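Long-range contacts in LipS lipolytic enzyme (PDB 4FBL), which probably hydrolyses ester bonds of lipids and related esters, as a thermostable lipase of the alpha/beta-hydrolase fold: residues Thr80-Arg85 against Arg113-Arg118; Met212-Val217 against Glu238-Gly243; Ala163-Asn168 against Pro198-Leu203. One frame throughout, in Å; residues are numbered along the deposited sequence.

Contact 1 of 3, residues Thr80-Arg85 against Arg113-Arg118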
# COMPACT_ATOMS: atom_id res chain seq x y z
N THR C 80 -30.17 -13.17 2.95
CA THR C 80 -29.20 -13.87 2.07
C THR C 80 -27.76 -13.49 2.57
O THR C 80 -27.56 -12.32 2.99
CB THR C 80 -29.44 -13.47 0.61
OG1 THR C 80 -30.77 -13.89 0.22
CG2 THR C 80 -28.44 -14.10 -0.37
N VAL C 81 -26.86 -14.49 2.63
CA VAL C 81 -25.53 -14.39 3.28
C VAL C 81 -24.47 -14.99 2.35
O VAL C 81 -24.66 -16.14 1.87
CB VAL C 81 -25.43 -15.05 4.68
CG1 VAL C 81 -24.03 -14.78 5.30
CG2 VAL C 81 -26.47 -14.45 5.70
N ALA C 82 -23.42 -14.23 2.05
CA ALA C 82 -22.19 -14.80 1.38
C ALA C 82 -21.02 -14.53 2.31
O ALA C 82 -20.67 -13.34 2.56
CB ALA C 82 -21.93 -14.14 0.00
N THR C 83 -20.37 -15.63 2.79
CA THR C 83 -19.21 -15.56 3.63
C THR C 83 -18.14 -16.33 2.86
O THR C 83 -17.99 -17.51 3.06
CB THR C 83 -19.43 -16.26 4.98
OG1 THR C 83 -20.62 -15.69 5.51
CG2 THR C 83 -18.26 -15.93 5.96
N PRO C 84 -17.39 -15.66 1.97
CA PRO C 84 -16.45 -16.39 1.09
C PRO C 84 -15.19 -16.86 1.79
O PRO C 84 -14.75 -16.24 2.75
CB PRO C 84 -16.02 -15.32 0.03
CG PRO C 84 -16.30 -13.97 0.73
CD PRO C 84 -17.54 -14.24 1.60
N ARG C 85 -14.55 -17.85 1.18
CA ARG C 85 -13.25 -18.33 1.63
C ARG C 85 -12.26 -17.59 0.69
O ARG C 85 -12.24 -17.83 -0.52
CB ARG C 85 -13.12 -19.86 1.44
CG ARG C 85 -11.78 -20.39 2.03
CD ARG C 85 -11.68 -21.96 1.84
NE ARG C 85 -11.91 -22.33 0.44
CZ ARG C 85 -11.01 -22.24 -0.53
NH1 ARG C 85 -9.79 -21.71 -0.33
NH2 ARG C 85 -11.35 -22.67 -1.70
N ARG C 113 -21.30 -10.14 -6.80
CA ARG C 113 -22.12 -10.54 -7.95
C ARG C 113 -23.13 -11.64 -7.57
O ARG C 113 -24.25 -11.64 -8.06
CB ARG C 113 -21.24 -10.96 -9.13
CG ARG C 113 -20.49 -9.68 -9.64
CD ARG C 113 -19.42 -9.95 -10.68
NE ARG C 113 -18.95 -8.70 -11.29
CZ ARG C 113 -17.87 -8.58 -12.06
NH1 ARG C 113 -17.09 -9.64 -12.29
NH2 ARG C 113 -17.54 -7.38 -12.57
N TRP C 114 -22.74 -12.55 -6.69
CA TRP C 114 -23.60 -13.67 -6.25
C TRP C 114 -24.80 -13.10 -5.46
O TRP C 114 -25.96 -13.55 -5.66
CB TRP C 114 -22.78 -14.66 -5.42
CG TRP C 114 -23.52 -15.86 -4.90
CD1 TRP C 114 -23.59 -17.09 -5.48
CD2 TRP C 114 -24.27 -15.95 -3.65
NE1 TRP C 114 -24.35 -17.95 -4.68
CE2 TRP C 114 -24.79 -17.28 -3.56
CE3 TRP C 114 -24.59 -15.03 -2.61
CZ2 TRP C 114 -25.55 -17.73 -2.45
CZ3 TRP C 114 -25.39 -15.46 -1.51
CH2 TRP C 114 -25.87 -16.81 -1.44
N LEU C 115 -24.51 -12.11 -4.60
CA LEU C 115 -25.55 -11.46 -3.81
C LEU C 115 -26.47 -10.65 -4.70
O LEU C 115 -27.63 -10.68 -4.47
CB LEU C 115 -24.95 -10.53 -2.74
CG LEU C 115 -24.26 -11.17 -1.60
CD1 LEU C 115 -23.54 -10.14 -0.74
CD2 LEU C 115 -25.15 -12.00 -0.69
N GLU C 116 -25.96 -9.98 -5.70
CA GLU C 116 -26.80 -9.16 -6.57
C GLU C 116 -27.75 -10.00 -7.44
O GLU C 116 -28.83 -9.58 -7.73
CB GLU C 116 -25.96 -8.27 -7.46
CG GLU C 116 -25.58 -7.01 -6.81
CD GLU C 116 -24.24 -6.53 -7.33
OE1 GLU C 116 -23.65 -5.65 -6.69
OE2 GLU C 116 -23.75 -7.04 -8.36
N GLU C 117 -27.33 -11.18 -7.87
CA GLU C 117 -28.28 -12.15 -8.43
C GLU C 117 -29.51 -12.45 -7.55
O GLU C 117 -30.58 -12.62 -8.06
CB GLU C 117 -27.51 -13.46 -8.79
CG GLU C 117 -26.66 -13.30 -10.08
CD GLU C 117 -25.65 -14.48 -10.32
OE1 GLU C 117 -25.57 -15.48 -9.59
OE2 GLU C 117 -24.93 -14.44 -11.30
N ARG C 118 -29.33 -12.55 -6.24
CA ARG C 118 -30.34 -12.90 -5.30
C ARG C 118 -31.02 -11.77 -4.45
O ARG C 118 -31.90 -12.08 -3.64
CB ARG C 118 -29.73 -13.94 -4.34
CG ARG C 118 -29.26 -15.20 -5.15
CD ARG C 118 -28.31 -16.05 -4.34
NE ARG C 118 -28.11 -17.34 -4.97
CZ ARG C 118 -27.30 -17.51 -6.02
NH1 ARG C 118 -26.63 -16.49 -6.52
NH2 ARG C 118 -27.19 -18.71 -6.59
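Thr80 OG1 is gripped by two groups, hydrogen-bonding with the backbone N of Gly49 and the carbonyl O of Ser50. The same residue turns its methyl to Trp114. With chi1 at -62°, OG1 sits beside the backbone N and CG2 lies anti to it. CG2 comes within 3.5 Å of Trp114 CZ3, the two side chains crossing obliquely. Trp114 CG is itself anti to its backbone N, and the six-membered part of the indole reaches over to the strand. Its CZ3 also lies 3.5 Å from Val81 O. Ala82 CB meets Trp114 CE3 at 3.8 Å and Leu115 CD2 at 3.9 Å. This same Leu115 CD2 stands at the edge of the indole, in its plane, and touches Thr80 CG2 as well. One face of the indole carries the guanidinium of Arg118, with Trp114 NE1 3.2 Å above the guanidinium plane and over its centre. Arg118 NH1 donates to Trp114 O at 3.1 Å, which holds the guanidinium over that face. Arg118 NH1 also has a weak, long salt bridge to Glu117 OE1. Tyr46 packs edge-to-face with Trp114. Strand 80-83 and the 113-118 part of helix 101-118 run nearly antiparallel, at 171°, with axes 8.9 Å apart. Helix 101-118 leads from strand 80-83 to the parallel strand 121-127, with strand 52-57 between them, a beta-alpha-beta crossover of the alpha/beta-hydrolase sheet.

Contact 2 of 3, residues Met212-Val217 against Glu238-Gly243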
# COMPACT_ATOMS: atom_id res chain seq x y z
N MET C 212 -7.02 5.33 1.15
CA MET C 212 -7.09 6.41 0.14
C MET C 212 -8.54 6.62 -0.46
O MET C 212 -8.93 7.75 -0.84
CB MET C 212 -6.11 6.08 -1.00
CG MET C 212 -5.71 7.38 -1.83
SD MET C 212 -4.51 7.11 -3.12
CE MET C 212 -3.18 6.22 -2.17
N LEU C 213 -9.35 5.54 -0.50
CA LEU C 213 -10.78 5.63 -0.84
C LEU C 213 -11.76 6.23 0.19
O LEU C 213 -12.91 6.56 -0.16
CB LEU C 213 -11.28 4.25 -1.17
CG LEU C 213 -10.75 3.66 -2.44
CD1 LEU C 213 -11.18 2.15 -2.64
CD2 LEU C 213 -11.29 4.45 -3.64
N LEU C 214 -11.36 6.36 1.45
CA LEU C 214 -12.24 6.77 2.48
C LEU C 214 -13.22 7.93 2.12
O LEU C 214 -14.39 7.82 2.41
CB LEU C 214 -11.45 7.11 3.74
CG LEU C 214 -11.00 5.94 4.65
CD1 LEU C 214 -9.94 6.36 5.74
CD2 LEU C 214 -12.17 5.27 5.34
N PRO C 215 -12.74 9.07 1.52
CA PRO C 215 -13.62 10.22 1.20
C PRO C 215 -14.78 9.78 0.26
O PRO C 215 -15.87 10.32 0.27
CB PRO C 215 -12.65 11.18 0.43
CG PRO C 215 -11.31 10.90 1.20
CD PRO C 215 -11.33 9.36 1.18
N ARG C 216 -14.56 8.75 -0.52
CA ARG C 216 -15.60 8.22 -1.39
C ARG C 216 -16.65 7.33 -0.75
O ARG C 216 -17.70 7.06 -1.38
CB ARG C 216 -14.97 7.39 -2.45
CG ARG C 216 -14.45 8.13 -3.66
CD ARG C 216 -13.78 7.03 -4.39
NE ARG C 216 -13.79 7.21 -5.81
CZ ARG C 216 -14.39 6.47 -6.73
NH1 ARG C 216 -15.12 5.39 -6.49
NH2 ARG C 216 -14.20 6.87 -7.98
N VAL C 217 -16.41 6.88 0.47
CA VAL C 217 -17.42 6.04 1.16
C VAL C 217 -18.53 6.95 1.65
O VAL C 217 -18.24 7.87 2.39
CB VAL C 217 -16.85 5.32 2.41
CG1 VAL C 217 -17.97 4.56 3.10
CG2 VAL C 217 -15.70 4.37 2.01
N GLU C 238 -10.85 5.36 14.56
CA GLU C 238 -10.93 6.85 14.47
C GLU C 238 -10.62 7.36 13.07
O GLU C 238 -11.31 8.24 12.55
CB GLU C 238 -10.07 7.54 15.55
CG GLU C 238 -10.66 7.23 16.96
CD GLU C 238 -9.72 7.46 18.14
OE1 GLU C 238 -10.22 8.13 19.09
OE2 GLU C 238 -8.55 6.96 18.16
N LEU C 239 -9.62 6.72 12.47
CA LEU C 239 -9.17 7.00 11.15
C LEU C 239 -10.34 6.90 10.16
O LEU C 239 -10.60 7.82 9.36
CB LEU C 239 -8.12 5.92 10.78
CG LEU C 239 -6.90 6.13 9.86
CD1 LEU C 239 -6.75 5.18 8.66
CD2 LEU C 239 -6.54 7.67 9.49
N ILE C 240 -11.03 5.75 10.21
CA ILE C 240 -12.23 5.57 9.41
C ILE C 240 -13.34 6.58 9.77
O ILE C 240 -13.96 7.18 8.89
CB ILE C 240 -12.74 4.11 9.57
CG1 ILE C 240 -11.60 3.17 9.11
CG2 ILE C 240 -14.05 3.88 8.75
CD1 ILE C 240 -11.83 1.70 9.48
N TYR C 241 -13.62 6.74 11.05
CA TYR C 241 -14.74 7.60 11.42
C TYR C 241 -14.49 9.01 10.86
O TYR C 241 -15.38 9.64 10.28
CB TYR C 241 -14.89 7.59 12.94
CG TYR C 241 -16.07 8.45 13.43
CD1 TYR C 241 -17.34 7.88 13.59
CD2 TYR C 241 -15.91 9.86 13.69
CE1 TYR C 241 -18.43 8.63 14.04
CE2 TYR C 241 -17.02 10.65 14.11
CZ TYR C 241 -18.26 10.01 14.30
OH TYR C 241 -19.40 10.71 14.71
N ASN C 242 -13.26 9.48 11.00
CA ASN C 242 -12.93 10.85 10.62
C ASN C 242 -12.74 11.03 9.11
O ASN C 242 -12.86 12.13 8.66
CB ASN C 242 -11.61 11.28 11.31
CG ASN C 242 -11.74 11.45 12.80
OD1 ASN C 242 -12.78 11.90 13.34
ND2 ASN C 242 -10.63 11.12 13.49
N GLY C 243 -12.41 9.97 8.34
CA GLY C 243 -12.15 10.08 6.91
C GLY C 243 -13.27 9.77 5.92
O GLY C 243 -13.20 10.18 4.75
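Leu214 and Gly243 form the tight part of this contact, where their CA atoms are 5.5 Å apart. Gly243 O lies 3.5 Å from Leu214 C and 3.7 Å from Leu214 CB. It also faces Pro215, whose N carries no hydrogen to give. Instead Pro215 CA makes a CH...O contact with Gly243 O at 3.6 Å, bent to 129° at the hydrogen. A beta carbon on Gly243 would stand only 3.1 Å from Leu214 CD1, so the lack of a side chain matters to the close approach. Beyond this point the leucine fans out between two helix residues. Its CD2 meets Ile240 CG2 at 4.1 Å, and the two side chains cross at about a right angle. Its CD1 lies 4.0 Å from Leu239 O.

The other side is looser. Leu239 CD1 comes no nearer than 4.5 Å to Leu214 CD1, and Leu239 is partly exposed. Pro215 is exposed and adds little, its ring brushing Gly243 O; it also packs on Pro160 of the second subunit. The contact joins the end region of helix 200-213 and the 3-10 turn 214-216 to helix 235-243. Leu214 also rests on Ile244 and on Val135 of helix 129-140, while Ile240 lies on Ala153 and on Ile223 of strand 221-226.

Contact 3 of 3, residues Ala163-Asn168 against Pro198-Leu203; sequences AALAFN and PAIKHL
The backbones of Ala166 and Lys201 come close, with CA atoms 4.6 Å apart, where the last part of helix 160-166 passes the beginning of helix 200-213. Lys201 carries the polar part of the contact. Its CG takes the crowded position between the backbone N and the carbonyl carbon (chi1 73°), and the chain then bends at chi3 and chi4. The bends bring NZ back to Pro198 O, three residues earlier, to which it donates at 2.8 Å. The bond lies in the carbonyl plane, on a lone pair, with a C=O...N angle of 130°. Two waters carry the polar link to the other segment. Water 2 accepts from Lys201 NZ at 2.8 Å and donates to Ala166 O at 3.0 Å. Water 1 donates to Ala166 O at 2.8 Å and accepts from Lys201 N at 2.9 Å, with a weak bond from NZ as well. Ala166 O is thus held by both waters. The bent aliphatic chain lies against Phe167, crossing it at about a right angle, with Lys201 CE 3.7 Å from Phe167 CE1. An alanine at Lys201 would probably leave Pro198 O and water 2 without their ammonium partner and open a gap beside Phe167. Away from the lysine the contact is apolar. Ile200 CD1 meets Leu165 CB at 3.7 Å, the two side chains lying slantwise to each other.

Ala163 packs on Met212 of the second subunit, Phe167 packs on its Thr105, and Ala164 O accepts a bond from its Gln140. Within the chain, helices 160-166 and 200-213 both belong to the region between strands 147-151 and 221-226, probably the lid of this lipase.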
# COMPACT_ATOMS: atom_id res chain seq x y z
N ALA C 163 6.56 -4.17 7.59
CA ALA C 163 6.90 -3.45 6.32
C ALA C 163 8.28 -3.96 5.82
O ALA C 163 8.50 -4.12 4.61
CB ALA C 163 6.87 -1.96 6.60
N ALA C 164 9.20 -4.32 6.75
CA ALA C 164 10.53 -4.86 6.34
C ALA C 164 10.52 -6.27 5.85
O ALA C 164 11.54 -6.74 5.30
CB ALA C 164 11.62 -4.73 7.51
N LEU C 165 9.37 -6.95 5.99
CA LEU C 165 9.18 -8.25 5.35
C LEU C 165 8.53 -8.15 3.96
O LEU C 165 8.60 -9.12 3.15
CB LEU C 165 8.35 -9.17 6.26
CG LEU C 165 9.09 -9.47 7.60
CD1 LEU C 165 8.09 -9.83 8.76
CD2 LEU C 165 10.19 -10.50 7.37
N ALA C 166 7.97 -6.99 3.63
CA ALA C 166 7.20 -6.91 2.34
C ALA C 166 8.02 -7.21 1.10
O ALA C 166 7.63 -8.03 0.23
CB ALA C 166 6.50 -5.52 2.25
N PHE C 167 9.18 -6.55 0.95
CA PHE C 167 10.01 -6.81 -0.25
C PHE C 167 11.45 -7.23 0.04
O PHE C 167 12.37 -6.83 -0.67
CB PHE C 167 10.07 -5.56 -1.15
CG PHE C 167 8.73 -5.19 -1.72
CD1 PHE C 167 8.21 -5.92 -2.78
CD2 PHE C 167 7.98 -4.18 -1.16
CE1 PHE C 167 7.00 -5.63 -3.32
CE2 PHE C 167 6.70 -3.87 -1.69
CZ PHE C 167 6.21 -4.59 -2.77
N ASN C 168 11.61 -8.04 1.07
CA ASN C 168 12.89 -8.39 1.62
C ASN C 168 13.46 -9.56 0.86
O ASN C 168 12.94 -10.66 0.99
CB ASN C 168 12.69 -8.81 3.07
CG ASN C 168 14.01 -9.01 3.82
OD1 ASN C 168 15.01 -9.43 3.23
ND2 ASN C 168 13.99 -8.79 5.11
N PRO C 198 5.64 -13.92 1.62
CA PRO C 198 5.33 -13.20 0.38
C PRO C 198 3.92 -12.56 0.33
O PRO C 198 3.71 -11.80 -0.60
CB PRO C 198 5.40 -14.27 -0.71
CG PRO C 198 6.36 -15.29 -0.11
CD PRO C 198 6.00 -15.32 1.34
N ALA C 199 3.00 -12.96 1.22
CA ALA C 199 1.60 -12.54 1.07
C ALA C 199 1.56 -11.22 1.78
O ALA C 199 0.63 -10.50 1.59
CB ALA C 199 0.58 -13.55 1.69
N ILE C 200 2.56 -10.91 2.63
CA ILE C 200 2.51 -9.63 3.44
C ILE C 200 2.35 -8.29 2.64
O ILE C 200 1.62 -7.35 3.07
CB ILE C 200 3.77 -9.49 4.39
CG1 ILE C 200 3.77 -10.69 5.45
CG2 ILE C 200 3.87 -8.07 4.96
CD1 ILE C 200 5.01 -10.74 6.42
N LYS C 201 2.98 -8.23 1.48
CA LYS C 201 2.91 -7.00 0.65
C LYS C 201 1.40 -6.67 0.26
O LYS C 201 0.95 -5.51 0.33
CB LYS C 201 3.83 -7.14 -0.57
CG LYS C 201 3.37 -8.07 -1.63
CD LYS C 201 4.33 -8.24 -2.84
CE LYS C 201 5.64 -8.94 -2.44
NZ LYS C 201 5.50 -10.45 -2.26
N HIS C 202 0.63 -7.73 -0.01
CA HIS C 202 -0.81 -7.63 -0.32
C HIS C 202 -1.67 -7.18 0.81
O HIS C 202 -2.65 -6.45 0.58
CB HIS C 202 -1.20 -8.99 -0.87
CG HIS C 202 -0.43 -9.28 -2.10
ND1 HIS C 202 0.47 -10.33 -2.24
CD2 HIS C 202 -0.42 -8.62 -3.28
CE1 HIS C 202 1.01 -10.29 -3.45
NE2 HIS C 202 0.47 -9.27 -4.11
N LEU C 203 -1.36 -7.59 2.05
CA LEU C 203 -2.07 -7.02 3.16
C LEU C 203 -1.92 -5.53 3.22
O LEU C 203 -2.90 -4.76 3.48
CB LEU C 203 -1.61 -7.64 4.49
CG LEU C 203 -2.05 -7.04 5.84
CD1 LEU C 203 -3.52 -7.07 6.14
CD2 LEU C 203 -1.32 -7.68 7.10
O HOH W 1 5.47 -9.65 0.98
O HOH W 2 8.21 -10.27 -1.61

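Overall arrangement
Contact 1 belongs to the alpha/beta core. It is buried and apolar between strand and helix, with the Arg118 guanidinium lying over the indole face. Contacts 2 and 3 share helix 200-213: contact 3 uses its start and contact 2 its end region, with centres about 24 Å apart. Helix 200-213 and the turn after it thus run from helix 160-166 to helix 235-243, which flanks the main sheet. Contact 2 is only partly buried and rests on backbone and leucine packing. Contact 3 is buried, yet it is bridged by waters and a lysine. Residues of contacts 2 and 3 pack on the second subunit at several points; contact 1 reaches it through Arg113.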